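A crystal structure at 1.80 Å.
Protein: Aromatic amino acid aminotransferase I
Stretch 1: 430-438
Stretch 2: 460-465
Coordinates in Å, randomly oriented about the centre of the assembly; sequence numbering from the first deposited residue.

Stretch 1 430-438: LLAPGSWFK
Stretch 2 460-465: IFFRGT

Residues 460-465 form an extended strand, and the chain around Ala 432 and Pro 433 runs antiparallel to it before turning into a 3-10 segment, 434-437. Ala 432 lies across from Arg 463 (CA to CA, 5.0 Å) and Pro 433 across from Phe 462 (CA to CA, 4.7 Å). Build Ala 432 at phi/psi -86/119 and Pro 433 at -56/131, C-gamma exo; Phe 462 takes -122/143 and Arg 463 -99/132.

Ala 432 and Arg 463 are the hydrogen-bonded pair, twice over: Ala 432 N donates to Arg 463 O at 2.9 Å (161°), and Arg 463 N to Ala 432 O at 2.9 Å (175°). Ala 432 O also receives a CA-H...O contact from Phe 462 CA at 3.4 Å. Proline has no amide hydrogen, and Pro 433 sits at the non-hydrogen-bonded position, where none is asked for. One more backbone bond follows, as Gly 434 N donates to Phe 461 O at 2.8 Å, bent to 145°. The 3-10 turn then satisfies its own carbonyls: Pro 433 O accepts from Trp 436 N (3.2 Å), and Gly 434 O from Phe 437 N (3.0 Å).

Gly 434 (-59/-36) places its CA 3.7 Å from the centroid of the Phe 461 ring (chi1 p, 75°), over its face, in a CH-pi contact. An ideal CB here would fall 2.5 Å from Phe 461 CD1, a clash.

On one face of the sheet, Phe 462 (m, chi2 78°) packs against Pro 433, CE2 to CG 4.1 Å; Leu 431 (m, p) brings its CB within 3.9 Å of Phe 462 CB. On the other, Arg 463 (t, t, p, chi4 -178°) lays a guanidinium face over Phe 437 CZ, with NH1 3.3 Å from Phe 437 CE2. Phe 437 is m, chi2 89°. Arg 463 NH1 and NH2 hydrogen-bond elsewhere in the structure.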

# COMPACT_ATOMS: atom_id res chain seq x y z
N LEU B 430 -3.02 -31.07 10.84
CA LEU B 430 -2.25 -29.95 11.42
C LEU B 430 -3.18 -28.83 11.89
O LEU B 430 -4.04 -28.35 11.10
CB LEU B 430 -1.25 -29.47 10.38
CG LEU B 430 -0.25 -28.47 10.94
CD1 LEU B 430 1.14 -28.71 10.40
CD2 LEU B 430 -0.73 -27.05 10.66
N LEU B 431 -3.01 -28.44 13.16
CA LEU B 431 -3.58 -27.23 13.77
C LEU B 431 -2.44 -26.33 14.23
O LEU B 431 -1.28 -26.81 14.31
CB LEU B 431 -4.52 -27.65 14.91
CG LEU B 431 -5.92 -28.10 14.47
CD1 LEU B 431 -5.90 -29.48 13.88
CD2 LEU B 431 -6.90 -28.04 15.62
N ALA B 432 -2.74 -25.07 14.46
CA ALA B 432 -1.76 -24.07 14.93
C ALA B 432 -1.66 -24.10 16.45
O ALA B 432 -2.63 -23.84 17.15
CB ALA B 432 -2.18 -22.72 14.41
N PRO B 433 -0.47 -24.39 17.04
CA PRO B 433 -0.30 -24.27 18.48
C PRO B 433 -0.65 -22.88 18.98
O PRO B 433 -0.12 -21.89 18.46
CB PRO B 433 1.20 -24.58 18.71
CG PRO B 433 1.50 -25.53 17.57
CD PRO B 433 0.69 -25.02 16.40
N GLY B 434 -1.46 -22.83 20.03
CA GLY B 434 -1.91 -21.58 20.66
C GLY B 434 -0.76 -20.74 21.14
O GLY B 434 -0.90 -19.52 21.12
N SER B 435 0.32 -21.34 21.66
CA SER B 435 1.39 -20.54 22.32
C SER B 435 2.06 -19.62 21.28
O SER B 435 2.61 -18.60 21.65
CB SER B 435 2.40 -21.44 22.99
OG SER B 435 3.10 -22.20 22.02
N TRP B 436 2.00 -19.98 20.01
CA TRP B 436 2.61 -19.20 18.89
C TRP B 436 1.93 -17.83 18.79
O TRP B 436 2.56 -16.95 18.22
CB TRP B 436 2.53 -19.96 17.57
CG TRP B 436 3.29 -21.25 17.54
CD1 TRP B 436 3.89 -21.89 18.59
CD2 TRP B 436 3.45 -22.12 16.41
NE1 TRP B 436 4.40 -23.10 18.18
CE2 TRP B 436 4.18 -23.24 16.84
CE3 TRP B 436 3.04 -22.05 15.07
CZ2 TRP B 436 4.53 -24.27 15.97
CZ3 TRP B 436 3.41 -23.06 14.21
CH2 TRP B 436 4.12 -24.18 14.66
N PHE B 437 0.74 -17.65 19.37
CA PHE B 437 -0.04 -16.38 19.26
C PHE B 437 0.11 -15.57 20.53
O PHE B 437 -0.53 -14.51 20.66
CB PHE B 437 -1.51 -16.63 18.96
CG PHE B 437 -1.74 -17.46 17.74
CD1 PHE B 437 -1.81 -18.84 17.78
CD2 PHE B 437 -1.92 -16.84 16.51
CE1 PHE B 437 -2.10 -19.57 16.65
CE2 PHE B 437 -2.23 -17.57 15.38
CZ PHE B 437 -2.26 -18.94 15.43
N LYS B 438 0.90 -16.04 21.48
CA LYS B 438 1.00 -15.33 22.77
C LYS B 438 1.69 -13.98 22.57
O LYS B 438 2.78 -13.99 22.04
CB LYS B 438 1.80 -16.18 23.77
CG LYS B 438 1.85 -15.59 25.17
CD LYS B 438 0.56 -15.77 25.93
CE LYS B 438 0.12 -14.55 26.70
NZ LYS B 438 1.23 -13.92 27.46
N ILE B 460 -3.61 -25.51 27.52
CA ILE B 460 -2.99 -25.20 26.21
C ILE B 460 -4.15 -25.23 25.23
O ILE B 460 -5.26 -25.67 25.66
CB ILE B 460 -1.90 -26.22 25.84
CG1 ILE B 460 -2.41 -27.66 25.81
CG2 ILE B 460 -0.73 -26.06 26.79
CD1 ILE B 460 -1.47 -28.66 25.19
N PHE B 461 -3.95 -24.72 24.03
CA PHE B 461 -4.97 -24.87 22.98
C PHE B 461 -4.32 -24.92 21.61
O PHE B 461 -3.15 -24.54 21.48
CB PHE B 461 -6.00 -23.74 23.10
CG PHE B 461 -5.54 -22.38 22.65
CD1 PHE B 461 -4.76 -21.60 23.48
CD2 PHE B 461 -5.97 -21.86 21.42
CE1 PHE B 461 -4.39 -20.31 23.11
CE2 PHE B 461 -5.57 -20.58 21.03
CZ PHE B 461 -4.79 -19.81 21.89
N PHE B 462 -5.13 -25.36 20.65
CA PHE B 462 -4.84 -25.36 19.22
C PHE B 462 -5.93 -24.56 18.52
O PHE B 462 -7.11 -24.64 18.90
CB PHE B 462 -4.80 -26.78 18.68
CG PHE B 462 -3.57 -27.52 19.14
CD1 PHE B 462 -3.51 -28.04 20.42
CD2 PHE B 462 -2.44 -27.56 18.34
CE1 PHE B 462 -2.36 -28.68 20.85
CE2 PHE B 462 -1.29 -28.21 18.78
CZ PHE B 462 -1.26 -28.75 20.04
N ARG B 463 -5.49 -23.84 17.50
CA ARG B 463 -6.36 -23.11 16.55
C ARG B 463 -6.52 -23.94 15.28
O ARG B 463 -5.52 -24.33 14.66
CB ARG B 463 -5.80 -21.73 16.21
CG ARG B 463 -6.77 -20.91 15.37
CD ARG B 463 -6.10 -19.74 14.71
NE ARG B 463 -5.33 -20.12 13.55
CZ ARG B 463 -4.62 -19.31 12.82
NH1 ARG B 463 -4.59 -18.02 13.13
NH2 ARG B 463 -3.96 -19.79 11.78
N GLY B 464 -7.76 -24.09 14.85
CA GLY B 464 -8.15 -24.69 13.59
C GLY B 464 -9.04 -23.71 12.85
O GLY B 464 -9.59 -22.82 13.52
N THR B 465 -9.11 -23.88 11.55
CA THR B 465 -10.06 -23.17 10.65
C THR B 465 -11.00 -24.20 10.01
O THR B 465 -10.54 -25.29 9.64
CB THR B 465 -9.36 -22.35 9.56
OG1 THR B 465 -10.40 -21.81 8.73
CG2 THR B 465 -8.38 -23.10 8.68